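6-phospho-alpha-glucosidase (Merdibacter massiliensis, PDB 6VC6) probably hydrolyses alpha-linked 6-phosphoglucosides, with NAD and a manganese ion as cofactors, as a family 4 glycoside hydrolase. Local coordinates at residues A[128-131]-A[132-136]; A[289-292]-A[293-297]; A[299-302]-A[303-307]; A[386-389]-A[390-394]; A[411-414]-A[415-418]. All coordinates share one frame; numbering follows the deposited sequence.

Interaction 1. Residues A[128-131]-A[132-136]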
loop_
_atom_site.group_PDB
_atom_site.type_symbol
_atom_site.label_atom_id
_atom_site.label_comp_id
_atom_site.label_asym_id
_atom_site.label_seq_id
_atom_site.Cartn_x
_atom_site.Cartn_y
_atom_site.Cartn_z
ATOM N N GLU A 128 -15.886 6.737 5.199
ATOM C CA GLU A 128 -16.285 8.006 5.797
ATOM C C GLU A 128 -15.524 9.172 5.177
ATOM O O GLU A 128 -16.088 10.252 4.967
ATOM C CB GLU A 128 -16.062 7.962 7.309
ATOM C CG GLU A 128 -16.575 9.181 8.058
ATOM C CD GLU A 128 -16.047 9.254 9.480
ATOM O OE1 GLU A 128 -14.813 9.176 9.663
ATOM O OE2 GLU A 128 -16.865 9.385 10.415
ATOM N N SER A 129 -14.241 8.969 4.868
ATOM C CA SER A 129 -13.425 10.061 4.350
ATOM C C SER A 129 -13.772 10.382 2.901
ATOM O O SER A 129 -13.831 11.557 2.519
ATOM C CB SER A 129 -11.942 9.715 4.480
ATOM O OG SER A 129 -11.135 10.763 3.975
ATOM N N ILE A 130 -13.999 9.356 2.077
ATOM C CA ILE A 130 -14.323 9.595 0.673
ATOM C C ILE A 130 -15.657 10.319 0.547
ATOM O O ILE A 130 -15.824 11.199 -0.306
ATOM C CB ILE A 130 -14.319 8.272 -0.115
ATOM C CG1 ILE A 130 -12.967 7.565 0.025
ATOM C CG2 ILE A 130 -14.655 8.524 -1.583
ATOM C CD1 ILE A 130 -11.983 7.865 -1.083
ATOM N N HIS A 131 -16.628 9.966 1.397
ATOM C CA HIS A 131 -17.916 10.652 1.371
ATOM C C HIS A 131 -17.751 12.140 1.647
ATOM O O HIS A 131 -18.427 12.972 1.032
ATOM C CB HIS A 131 -18.869 10.019 2.386
ATOM C CG HIS A 131 -19.590 8.813 1.869
ATOM N ND1 HIS A 131 -20.344 8.834 0.715
ATOM C CD2 HIS A 131 -19.672 7.550 2.349
ATOM C CE1 HIS A 131 -20.860 7.635 0.507
ATOM N NE2 HIS A 131 -20.467 6.838 1.484
ATOM N N GLN A 132 -16.867 12.479 2.573
ATOM C CA GLN A 132 -16.588 13.877 2.842
ATOM C C GLN A 132 -15.964 14.563 1.644
ATOM O O GLN A 132 -16.352 15.666 1.293
ATOM C CB GLN A 132 -15.675 14.025 4.049
ATOM C CG GLN A 132 -16.343 13.734 5.374
ATOM C CD GLN A 132 -15.423 13.980 6.548
ATOM O OE1 GLN A 132 -14.220 14.091 6.390
ATOM N NE2 GLN A 132 -15.993 14.074 7.730
ATOM N N ILE A 133 -15.017 13.890 1.004
ATOM C CA ILE A 133 -14.309 14.449 -0.135
ATOM C C ILE A 133 -15.267 14.714 -1.284
ATOM O O ILE A 133 -15.207 15.747 -1.915
ATOM C CB ILE A 133 -13.205 13.488 -0.623
ATOM C CG1 ILE A 133 -12.126 13.310 0.445
ATOM C CG2 ILE A 133 -12.585 13.975 -1.921
ATOM C CD1 ILE A 133 -11.243 12.108 0.222
ATOM N N ARG A 134 -16.157 13.765 -1.528
ATOM C CA ARG A 134 -17.114 13.854 -2.614
ATOM C C ARG A 134 -18.145 14.949 -2.380
ATOM O O ARG A 134 -18.790 15.413 -3.306
ATOM C CB ARG A 134 -17.758 12.501 -2.891
ATOM C CG ARG A 134 -16.818 11.504 -3.549
ATOM C CD ARG A 134 -15.932 12.162 -4.588
ATOM N NE ARG A 134 -15.202 11.189 -5.379
ATOM C CZ ARG A 134 -14.069 11.439 -6.019
ATOM N NH1 ARG A 134 -13.477 10.492 -6.710
ATOM N NH2 ARG A 134 -13.526 12.637 -5.971
ATOM N N GLN A 135 -18.314 15.320 -1.119
ATOM C CA GLN A 135 -19.159 16.438 -0.733
ATOM C C GLN A 135 -18.651 17.773 -1.294
ATOM O O GLN A 135 -19.436 18.653 -1.605
ATOM C CB GLN A 135 -19.307 16.510 0.786
ATOM C CG GLN A 135 -20.568 15.850 1.315
ATOM C CD GLN A 135 -20.496 15.514 2.797
ATOM O OE1 GLN A 135 -19.957 16.275 3.597
ATOM N NE2 GLN A 135 -21.054 14.372 3.168
ATOM N N TYR A 136 -17.338 17.941 -1.346
ATOM C CA TYR A 136 -16.744 19.170 -1.858
ATOM C C TYR A 136 -16.174 19.138 -3.280
ATOM O O TYR A 136 -16.386 20.060 -4.050
ATOM C CB TYR A 136 -15.693 19.669 -0.880
ATOM C CG TYR A 136 -16.231 19.799 0.511
ATOM C CD1 TYR A 136 -16.900 20.937 0.906
ATOM C CD2 TYR A 136 -16.090 18.778 1.422
ATOM C CE1 TYR A 136 -17.404 21.056 2.180
ATOM C CE2 TYR A 136 -16.589 18.887 2.696
ATOM C CZ TYR A 136 -17.244 20.030 3.070
ATOM O OH TYR A 136 -17.743 20.142 4.336
HETATM O O HOH W 1 -11.853 12.973 5.649
#
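Glu128 O takes a weak, long hydrogen bond from Gln132 N (3.4 Å), one turn further along helix 113-136, which packs against strands 80-83 and 141-144 of the Rossmann-like sheet on the NAD side of the enzyme. Gln132 CG leans over the same carbonyl oxygen. Ser129 is tied to the next turn twice. Its O accepts the backbone N of Ile133 at 3.0 Å, and Ile133 CG1 also comes to 3.2 Å from Ser129 O, because this branch stands beside its own backbone N (chi1 -64°) and so runs back along the helix toward the preceding turn. Ser129 OG touches Ile133 CD1 and lies 2.9 Å from a water that in turn donates to Gln132 OE1, so one solvent molecule spans the two polar side chains. Ile130 O receives Arg134 N at 2.9 Å. The side chains of Ile130 and Arg134 lie side by side, Ile130 CG2 4.2 Å from Arg134 CG, before the arginine chain bends at chi2 and carries its guanidinium off to a salt bridge with Asp163. Ile130 and Ile133 both press on Met83 and Ile142 of the sheet. His131 NE2 is hydrogen-bonded to Glu159, and its ring meets that of Phe160; its backbone O receives a weak bond from Gln135 N at 3.2 Å, with Gln135 NE2 3.7 Å from His131 O.

Interaction 2. Residues A[289-292]-A[293-297]. With G6P (6-O-phosphono-alpha-D-glucopyranose), chain F.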
loop_
_atom_site.group_PDB
_atom_site.type_symbol
_atom_site.label_atom_id
_atom_site.label_comp_id
_atom_site.label_asym_id
_atom_site.label_seq_id
_atom_site.Cartn_x
_atom_site.Cartn_y
_atom_site.Cartn_z
ATOM N N ASP A 289 10.396 2.992 16.865
ATOM C CA ASP A 289 11.757 3.330 17.259
ATOM C C ASP A 289 12.623 3.780 16.088
ATOM O O ASP A 289 13.702 4.341 16.315
ATOM C CB ASP A 289 12.419 2.142 17.954
ATOM C CG ASP A 289 11.813 1.851 19.309
ATOM O OD1 ASP A 289 11.730 0.661 19.673
ATOM O OD2 ASP A 289 11.422 2.810 20.009
ATOM N N GLY A 290 12.178 3.562 14.853
ATOM C CA GLY A 290 12.997 3.870 13.698
ATOM C C GLY A 290 12.512 5.042 12.870
ATOM O O GLY A 290 12.916 6.185 13.106
ATOM N N ARG A 291 11.644 4.766 11.891
ATOM C CA ARG A 291 11.242 5.789 10.930
ATOM C C ARG A 291 10.478 6.918 11.612
ATOM O O ARG A 291 10.717 8.098 11.336
ATOM C CB ARG A 291 10.393 5.166 9.819
ATOM C CG ARG A 291 9.472 6.159 9.117
ATOM C CD ARG A 291 8.878 5.576 7.846
ATOM N NE ARG A 291 7.610 4.900 8.099
ATOM C CZ ARG A 291 7.438 3.584 8.029
ATOM N NH1 ARG A 291 8.456 2.797 7.709
ATOM N NH2 ARG A 291 6.248 3.057 8.275
ATOM N N GLU A 292 9.550 6.574 12.507
ATOM C CA GLU A 292 8.743 7.600 13.160
ATOM C C GLU A 292 9.599 8.531 14.013
ATOM O O GLU A 292 9.366 9.745 14.029
ATOM C CB GLU A 292 7.640 6.961 14.004
ATOM C CG GLU A 292 6.666 7.988 14.579
ATOM C CD GLU A 292 5.819 7.448 15.718
ATOM O OE1 GLU A 292 6.391 6.966 16.719
ATOM O OE2 GLU A 292 4.577 7.519 15.615
ATOM N N LYS A 293 10.575 7.970 14.693
ATOM C CA LYS A 293 11.421 8.755 15.555
ATOM C C LYS A 293 12.351 9.659 14.776
ATOM O O LYS A 293 12.478 10.817 15.086
ATOM C CB LYS A 293 12.201 7.856 16.491
ATOM C CG LYS A 293 12.846 8.600 17.632
ATOM C CD LYS A 293 14.013 7.820 18.185
ATOM C CE LYS A 293 14.255 8.176 19.639
ATOM N NZ LYS A 293 15.185 9.332 19.790
ATOM N N ARG A 294 12.974 9.130 13.741
ATOM C CA ARG A 294 13.930 9.903 12.956
ATOM C C ARG A 294 13.238 11.037 12.216
ATOM O O ARG A 294 13.746 12.164 12.180
ATOM C CB ARG A 294 14.671 8.996 11.975
ATOM C CG ARG A 294 15.579 7.968 12.627
ATOM C CD ARG A 294 16.401 7.230 11.584
ATOM N NE ARG A 294 15.560 6.657 10.537
ATOM C CZ ARG A 294 15.143 5.395 10.521
ATOM N NH1 ARG A 294 15.490 4.568 11.499
ATOM N NH2 ARG A 294 14.380 4.959 9.529
ATOM N N VAL A 295 12.067 10.763 11.637
ATOM C CA VAL A 295 11.385 11.759 10.819
ATOM C C VAL A 295 10.859 12.902 11.681
ATOM O O VAL A 295 11.032 14.079 11.344
ATOM C CB VAL A 295 10.260 11.091 10.006
ATOM C CG1 VAL A 295 9.208 12.112 9.605
ATOM C CG2 VAL A 295 10.838 10.401 8.779
ATOM N N PHE A 296 10.219 12.580 12.808
ATOM C CA PHE A 296 9.689 13.634 13.667
ATOM C C PHE A 296 10.802 14.411 14.362
ATOM O O PHE A 296 10.617 15.586 14.695
ATOM C CB PHE A 296 8.726 13.044 14.697
ATOM C CG PHE A 296 7.314 12.916 14.201
ATOM C CD1 PHE A 296 6.443 13.992 14.260
ATOM C CD2 PHE A 296 6.858 11.720 13.671
ATOM C CE1 PHE A 296 5.144 13.877 13.801
ATOM C CE2 PHE A 296 5.560 11.600 13.210
ATOM C CZ PHE A 296 4.702 12.678 13.276
ATOM N N ALA A 297 11.959 13.781 14.584
ATOM C CA ALA A 297 13.062 14.484 15.232
ATOM C C ALA A 297 13.705 15.495 14.292
ATOM O O ALA A 297 14.117 16.578 14.725
ATOM C CB ALA A 297 14.105 13.488 15.738
HETATM C C1 G6P F . 5.680 -2.570 1.734
HETATM C C2 G6P F . 4.244 -2.398 1.222
HETATM C C3 G6P F . 3.390 -1.453 2.049
HETATM C C4 G6P F . 3.665 -1.698 3.514
HETATM C C5 G6P F . 5.087 -1.246 3.787
HETATM C C6 G6P F . 5.458 -1.577 5.226
HETATM O O1 G6P F . 6.602 -2.235 0.689
HETATM O O2 G6P F . 4.279 -1.930 -0.134
HETATM O O3 G6P F . 2.000 -1.655 1.771
HETATM O O4 G6P F . 2.749 -0.935 4.304
HETATM O O5 G6P F . 6.056 -1.884 2.946
HETATM O O6 G6P F . 6.479 -0.684 5.654
HETATM P P G6P F . 6.868 -0.574 7.210
HETATM O O1P G6P F . 5.846 0.400 7.746
HETATM O O2P G6P F . 6.726 -1.982 7.738
HETATM O O3P G6P F . 8.291 -0.070 7.193
#
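Arg291 and Arg294 meet one turn apart, Arg291 CB lying 4.0 Å from Arg294 NH2, but their guanidinium groups do different work. That of Arg291 faces the phosphate of the bound 6-phosphoglucose edge-on: NH1 donates to O3P of the ligand at 2.9 Å and NH2 to O1P at 2.7 Å, both bonds nearly straight (167°), with the phosphorus in the guanidinium plane. A turn at chi3 (90°) of its otherwise extended chain sets this two-pronged grip. Replacing Arg291 by an alanine would probably leave O1P and O3P without these two donors and a cationic partner missing beside the NAD phosphate, whose O1N also pairs with NH2. In the next shell Thr14 OG1 holds Arg291 NE and so helps fix the rotation of the group. Arg294 folds back instead and lays one guanidinium face over the backbone, NH1 at 3.3 Å from Gly290 C and NH2 at 3.5 Å from Arg291 CA; glycine leaves room for it. Further round, Glu292 CG touches Phe296 CD2 at 3.8 Å, with carboxylate and ring planes 83° apart, while Glu292 O sits at the ring edge. Glu292 OE2 pairs with Arg44, and Phe296 packs on helix 42-59. The start of helix 291-305, with Gly290 at the N-cap position, thus supplies one arginine to the 6-phosphoglucose pocket, where Arg93 and Arg283 also bond the ligand.

Interaction 3. Residues A[299-302]-A[303-307]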
loop_
_atom_site.group_PDB
_atom_site.type_symbol
_atom_site.label_atom_id
_atom_site.label_comp_id
_atom_site.label_asym_id
_atom_site.label_seq_id
_atom_site.Cartn_x
_atom_site.Cartn_y
_atom_site.Cartn_z
ATOM N N CYS A 299 12.206 17.047 11.703
ATOM C CA CYS A 299 11.265 18.157 11.599
ATOM C C CYS A 299 11.392 19.092 12.791
ATOM O O CYS A 299 11.347 20.316 12.636
ATOM C CB CYS A 299 9.835 17.626 11.483
ATOM S SG CYS A 299 9.480 16.697 9.968
ATOM N N ARG A 300 11.556 18.533 13.993
ATOM C CA ARG A 300 11.718 19.367 15.178
ATOM C C ARG A 300 13.092 20.024 15.219
ATOM O O ARG A 300 13.253 21.080 15.842
ATOM C CB ARG A 300 11.471 18.537 16.438
ATOM C CG ARG A 300 10.033 18.603 16.930
ATOM C CD ARG A 300 9.612 17.322 17.628
ATOM N NE ARG A 300 8.170 17.274 17.846
ATOM C CZ ARG A 300 7.485 16.161 18.092
ATOM N NH1 ARG A 300 6.173 16.216 18.275
ATOM N NH2 ARG A 300 8.111 14.994 18.155
ATOM N N GLU A 301 14.090 19.419 14.569
ATOM C CA GLU A 301 15.374 20.092 14.409
ATOM C C GLU A 301 15.232 21.332 13.535
ATOM O O GLU A 301 15.815 22.381 13.829
ATOM C CB GLU A 301 16.402 19.136 13.803
ATOM C CG GLU A 301 17.174 18.302 14.810
ATOM C CD GLU A 301 18.198 17.398 14.147
ATOM O OE1 GLU A 301 18.323 17.451 12.905
ATOM O OE2 GLU A 301 18.877 16.636 14.866
ATOM N N VAL A 302 14.453 21.225 12.456
ATOM C CA VAL A 302 14.279 22.347 11.540
ATOM C C VAL A 302 13.447 23.447 12.187
ATOM O O VAL A 302 13.737 24.639 12.028
ATOM C CB VAL A 302 13.652 21.855 10.222
ATOM C CG1 VAL A 302 13.300 23.029 9.321
ATOM C CG2 VAL A 302 14.597 20.896 9.512
ATOM N N ILE A 303 12.404 23.068 12.931
ATOM C CA ILE A 303 11.567 24.062 13.598
ATOM C C ILE A 303 12.367 24.808 14.658
ATOM O O ILE A 303 12.212 26.023 14.837
ATOM C CB ILE A 303 10.315 23.390 14.194
ATOM C CG1 ILE A 303 9.363 22.954 13.080
ATOM C CG2 ILE A 303 9.604 24.323 15.164
ATOM C CD1 ILE A 303 8.436 21.835 13.481
ATOM N N ALA A 304 13.248 24.097 15.366
ATOM C CA ALA A 304 14.057 24.738 16.397
ATOM C C ALA A 304 15.093 25.682 15.800
ATOM O O ALA A 304 15.419 26.706 16.409
ATOM C CB ALA A 304 14.740 23.679 17.262
ATOM N N ARG A 305 15.617 25.361 14.615
ATOM C CA ARG A 305 16.635 26.204 13.999
ATOM C C ARG A 305 16.029 27.352 13.202
ATOM O O ARG A 305 16.663 28.404 13.060
ATOM C CB ARG A 305 17.537 25.362 13.096
ATOM C CG ARG A 305 18.854 26.029 12.726
ATOM C CD ARG A 305 19.592 25.256 11.639
ATOM N NE ARG A 305 19.835 23.865 12.013
ATOM C CZ ARG A 305 19.148 22.830 11.541
ATOM N NH1 ARG A 305 18.164 23.026 10.672
ATOM N NH2 ARG A 305 19.440 21.600 11.938
ATOM N N GLY A 306 14.813 27.179 12.684
ATOM C CA GLY A 306 14.196 28.173 11.835
ATOM C C GLY A 306 14.570 28.085 10.373
ATOM O O GLY A 306 14.005 28.828 9.559
ATOM N N GLU A 307 15.503 27.207 10.010
ATOM C CA GLU A 307 15.961 27.008 8.643
ATOM C C GLU A 307 16.185 25.517 8.425
ATOM O O GLU A 307 16.018 24.701 9.339
ATOM C CB GLU A 307 17.238 27.810 8.361
ATOM C CG GLU A 307 18.522 27.044 8.632
ATOM C CD GLU A 307 19.761 27.903 8.474
ATOM O OE1 GLU A 307 19.619 29.100 8.144
ATOM O OE2 GLU A 307 20.878 27.381 8.677
#
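Arg305 leaves its helix with CG trans to the backbone N (chi1 -163°) and then turns at chi3 (-56°), which swings its guanidinium back so that Glu301 O lies over one face. Arg305 NH1 stands 4.0 Å from Val302 CA and makes a weak hydrogen bond to Glu307 O at 3.0 Å. The charged end of Glu301 stays apart, OE1 being 4.4 Å from Arg305 NH2, beyond salt-bridge range. Val302 directs CG1 at the same Glu307 carbonyl, 3.2 Å from its O, and rests on Phe51 and Ile54 of helix 42-59. Val302 O is gripped by Gly306 N at 2.8 Å and, weakly, by Arg305 N at 3.3 Å. Earlier in the turn, Ile303 CG1 lies 3.3 Å from Cys299 O. Gly306 has a positive phi (85°), at which a side chain would press on the carbonyl O of Arg305. This is a glycine-terminated helix C-terminus, where helix 291-305 gives way to a loop.

Interaction 4. Residues A[386-389]-A[390-394]; sequences QQVS and SEKLL
Glu391 starts close over the carbonyl of Gln387: its CB lies 3.7 Å from Gln387 O and its CG 3.2 Å from that oxygen, because CG stands beside the backbone N (chi1 -58°). CD then passes 3.8 Å from Gln387 NE2. At the tip, OE1 faces Val388 CA (4.2 Å), while OE2 accepts a nearly straight bond from Gln387 NE2 (3.1 Å, 167°). The donor meets OE2 on its anti side, somewhat out of the carboxylate plane, yet the oxygen lies in the amide plane; the two flat groups are 83° apart. A leucine in place of Glu391 would probably leave the buried Gln387 NE2 without this acceptor and its amide freer to turn. Beside this pair, Val388 CG2 and Lys392 CE run together at 4.1 Å, and NZ continues to Asp354 O and Glu154. Helix 378-400 is wedged among its neighbours: Glu391 reaches Ala150 of helix 149-159, Leu393 packs on helix 403-412, and Leu394 on Met116 and Leu120 of helix 113-136.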
loop_
_atom_site.group_PDB
_atom_site.type_symbol
_atom_site.label_atom_id
_atom_site.label_comp_id
_atom_site.label_asym_id
_atom_site.label_seq_id
_atom_site.Cartn_x
_atom_site.Cartn_y
_atom_site.Cartn_z
ATOM N N GLN A 386 -8.582 -18.391 -2.848
ATOM C CA GLN A 386 -8.714 -18.518 -1.400
ATOM C C GLN A 386 -8.571 -17.165 -0.715
ATOM O O GLN A 386 -9.329 -16.843 0.209
ATOM C CB GLN A 386 -7.676 -19.503 -0.858
ATOM C CG GLN A 386 -7.598 -19.541 0.663
ATOM C CD GLN A 386 -6.455 -20.398 1.175
ATOM O OE1 GLN A 386 -5.517 -20.708 0.441
ATOM N NE2 GLN A 386 -6.531 -20.787 2.442
ATOM N N GLN A 387 -7.609 -16.353 -1.160
ATOM C CA GLN A 387 -7.368 -15.069 -0.514
ATOM C C GLN A 387 -8.465 -14.066 -0.851
ATOM O O GLN A 387 -8.971 -13.366 0.034
ATOM C CB GLN A 387 -5.997 -14.528 -0.916
ATOM C CG GLN A 387 -5.689 -13.144 -0.364
ATOM C CD GLN A 387 -5.558 -13.128 1.148
ATOM O OE1 GLN A 387 -5.296 -14.158 1.772
ATOM N NE2 GLN A 387 -5.737 -11.956 1.743
ATOM N N VAL A 388 -8.847 -13.980 -2.129
ATOM C CA VAL A 388 -9.861 -13.007 -2.526
ATOM C C VAL A 388 -11.216 -13.364 -1.927
ATOM O O VAL A 388 -12.055 -12.481 -1.705
ATOM C CB VAL A 388 -9.925 -12.888 -4.061
ATOM C CG1 VAL A 388 -10.666 -14.069 -4.672
ATOM C CG2 VAL A 388 -10.578 -11.574 -4.465
ATOM N N SER A 389 -11.455 -14.647 -1.643
ATOM C CA SER A 389 -12.687 -15.028 -0.962
ATOM C C SER A 389 -12.661 -14.588 0.495
ATOM O O SER A 389 -13.680 -14.138 1.032
ATOM C CB SER A 389 -12.903 -16.538 -1.063
ATOM O OG SER A 389 -12.942 -16.960 -2.415
ATOM N N SER A 390 -11.504 -14.710 1.149
ATOM C CA SER A 390 -11.380 -14.256 2.530
ATOM C C SER A 390 -11.560 -12.746 2.629
ATOM O O SER A 390 -12.200 -12.250 3.564
ATOM C CB SER A 390 -10.026 -14.677 3.101
ATOM O OG SER A 390 -9.862 -14.210 4.428
ATOM N N GLU A 391 -11.007 -12.000 1.671
ATOM C CA GLU A 391 -11.160 -10.549 1.685
ATOM C C GLU A 391 -12.609 -10.142 1.447
ATOM O O GLU A 391 -13.120 -9.232 2.111
ATOM C CB GLU A 391 -10.246 -9.915 0.637
ATOM C CG GLU A 391 -8.771 -10.237 0.816
ATOM C CD GLU A 391 -7.923 -9.709 -0.326
ATOM O OE1 GLU A 391 -8.503 -9.268 -1.340
ATOM O OE2 GLU A 391 -6.679 -9.738 -0.212
ATOM N N LYS A 392 -13.288 -10.804 0.508
ATOM C CA LYS A 392 -14.673 -10.449 0.218
ATOM C C LYS A 392 -15.604 -10.834 1.359
ATOM O O LYS A 392 -16.619 -10.163 1.582
ATOM C CB LYS A 392 -15.121 -11.106 -1.087
ATOM C CG LYS A 392 -14.562 -10.432 -2.330
ATOM C CD LYS A 392 -14.875 -11.228 -3.584
ATOM C CE LYS A 392 -14.486 -10.454 -4.835
ATOM N NZ LYS A 392 -15.275 -9.198 -4.979
ATOM N N LEU A 393 -15.283 -11.904 2.090
ATOM C CA LEU A 393 -16.073 -12.248 3.267
ATOM C C LEU A 393 -15.862 -11.245 4.392
ATOM O O LEU A 393 -16.770 -11.022 5.200
ATOM C CB LEU A 393 -15.726 -13.660 3.741
ATOM C CG LEU A 393 -16.236 -14.818 2.881
ATOM C CD1 LEU A 393 -15.465 -16.092 3.189
ATOM C CD2 LEU A 393 -17.729 -15.025 3.081
ATOM N N LEU A 394 -14.679 -10.628 4.460
ATOM C CA LEU A 394 -14.408 -9.666 5.524
ATOM C C LEU A 394 -15.238 -8.399 5.347
ATOM O O LEU A 394 -15.899 -7.944 6.288
ATOM C CB LEU A 394 -12.918 -9.329 5.563
ATOM C CG LEU A 394 -12.511 -8.391 6.700
ATOM C CD1 LEU A 394 -12.621 -9.096 8.045
ATOM C CD2 LEU A 394 -11.107 -7.853 6.482
#

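Interaction 5. Residues A[411-414]-A[415-418]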
loop_
_atom_site.group_PDB
_atom_site.type_symbol
_atom_site.label_atom_id
_atom_site.label_comp_id
_atom_site.label_asym_id
_atom_site.label_seq_id
_atom_site.Cartn_x
_atom_site.Cartn_y
_atom_site.Cartn_z
ATOM N N THR A 411 -11.386 -17.915 9.281
ATOM C CA THR A 411 -11.135 -19.346 9.133
ATOM C C THR A 411 -10.542 -19.670 7.769
ATOM O O THR A 411 -9.591 -20.455 7.665
ATOM C CB THR A 411 -12.432 -20.130 9.346
ATOM O OG1 THR A 411 -12.901 -19.932 10.686
ATOM C CG2 THR A 411 -12.210 -21.617 9.106
ATOM N N LEU A 412 -11.086 -19.068 6.709
ATOM C CA LEU A 412 -10.645 -19.394 5.358
ATOM C C LEU A 412 -9.225 -18.915 5.088
ATOM O O LEU A 412 -8.496 -19.553 4.319
ATOM C CB LEU A 412 -11.613 -18.790 4.339
ATOM C CG LEU A 412 -11.305 -18.979 2.854
ATOM C CD1 LEU A 412 -11.131 -20.449 2.515
ATOM C CD2 LEU A 412 -12.404 -18.359 2.008
ATOM N N ASN A 413 -8.814 -17.810 5.710
ATOM C CA ASN A 413 -7.530 -17.197 5.395
ATOM C C ASN A 413 -6.380 -18.167 5.640
ATOM O O ASN A 413 -6.397 -18.955 6.591
ATOM C CB ASN A 413 -7.332 -15.926 6.222
ATOM C CG ASN A 413 -6.128 -15.120 5.772
ATOM O OD1 ASN A 413 -4.988 -15.451 6.097
ATOM N ND2 ASN A 413 -6.377 -14.057 5.016
ATOM N N ARG A 414 -5.371 -18.095 4.769
ATOM C CA ARG A 414 -4.274 -19.054 4.803
ATOM C C ARG A 414 -3.419 -18.909 6.056
ATOM O O ARG A 414 -2.857 -19.899 6.537
ATOM C CB ARG A 414 -3.407 -18.892 3.555
ATOM C CG ARG A 414 -2.831 -20.189 3.028
ATOM C CD ARG A 414 -2.059 -19.966 1.737
ATOM N NE ARG A 414 -1.065 -21.012 1.518
ATOM C CZ ARG A 414 -1.349 -22.230 1.071
ATOM N NH1 ARG A 414 -2.601 -22.562 0.789
ATOM N NH2 ARG A 414 -0.379 -23.119 0.906
ATOM N N LEU A 415 -3.304 -17.697 6.593
ATOM C CA LEU A 415 -2.441 -17.443 7.738
ATOM C C LEU A 415 -3.130 -17.688 9.076
ATOM O O LEU A 415 -2.501 -17.505 10.122
ATOM C CB LEU A 415 -1.901 -16.010 7.677
ATOM C CG LEU A 415 -1.197 -15.653 6.363
ATOM C CD1 LEU A 415 -0.540 -14.284 6.442
ATOM C CD2 LEU A 415 -0.174 -16.717 5.989
ATOM N N ILE A 416 -4.387 -18.121 9.046
ATOM C CA ILE A 416 -5.074 -18.576 10.247
ATOM C C ILE A 416 -5.466 -20.049 10.143
ATOM O O ILE A 416 -5.034 -20.864 10.934
ATOM C CB ILE A 416 -6.306 -17.710 10.548
ATOM C CG1 ILE A 416 -5.863 -16.340 11.050
ATOM C CG2 ILE A 416 -7.209 -18.387 11.563
ATOM C CD1 ILE A 416 -4.907 -15.638 10.128
ATOM N N ASN A 417 -6.270 -20.370 9.138
ATOM C CA ASN A 417 -6.457 -21.730 8.636
ATOM C C ASN A 417 -7.214 -22.652 9.586
ATOM O O ASN A 417 -7.332 -23.849 9.298
ATOM C CB ASN A 417 -5.112 -22.377 8.278
ATOM C CG ASN A 417 -5.235 -23.404 7.172
ATOM O OD1 ASN A 417 -6.041 -23.252 6.256
ATOM N ND2 ASN A 417 -4.432 -24.458 7.254
ATOM N N ASP A 418 -7.742 -22.145 10.698
ATOM C CA ASP A 418 -8.438 -22.992 11.660
ATOM C C ASP A 418 -9.607 -22.229 12.263
ATOM O O ASP A 418 -9.476 -21.052 12.607
ATOM C CB ASP A 418 -7.487 -23.471 12.766
ATOM C CG ASP A 418 -8.185 -24.316 13.813
ATOM O OD1 ASP A 418 -8.711 -23.743 14.790
ATOM O OD2 ASP A 418 -8.210 -25.555 13.659
#
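Asn413 supplies both oxygens that hold Leu415, Ile416 and Asn417 in place. Its side-chain OD1 accepts Leu415 N at 2.9 Å (159°), the donor only modestly tilted from the amide carbonyl plane; CG set trans to the backbone N (chi1 -170°) brings the amide round to that position. Its backbone O takes Ile416 N at 3.3 Å and a weak bond from Asn417 N at 2.9 Å. A softer CA-H...O contact joins Asn417 CA to Thr411 O at 3.5 Å. The first of these bonds defines an Asx turn, laid over the type I beta turn of 413-416, and together they fold the chain back (segment directions 144° apart) in the loop from helix 403-412 to helix 419-432. Asp418 sits at the N-cap of the latter, its OD1 bonding Lys421 N. Van der Waals contacts gather about the Asn413 amide oxygen: Leu415 CB lies 3.5 Å from Asn413 OD1, and Ile416 CD1 approaches the same atom at 4.0 Å before packing on Ala113 and Ala422. Across the turn, Thr411 CG2 rests on Asp418 C (4.1 Å), while Thr411 OG1 is bonded to Leu407 O. Arg414 sends its extended chain away from the turn to Tyr267, whose backbone O accepts NE.

Interactions 2 and 3 occupy the two halves of helix 291-305, their centres about 15 Å apart: the first meets the phosphate of the bound sugar and NAD, the second is a largely exposed helix end, and both lean on helix 42-59. Interactions 4 and 5 touch directly, Gln386 NE2 probably bonding Leu412 O, and lie across the chain's centre from interaction 3. Interaction 1 stands apart, in the NAD-side sheet region, about 26 Å between centres from interaction 4. Chemistry follows place: a water bridge in interaction 1, charged arginine bonds to phosphate in 2, a weak arginine-carbonyl bond in 3, a buried amide-carboxylate bond in 4, and an Asx turn made by an asparagine side chain in 5.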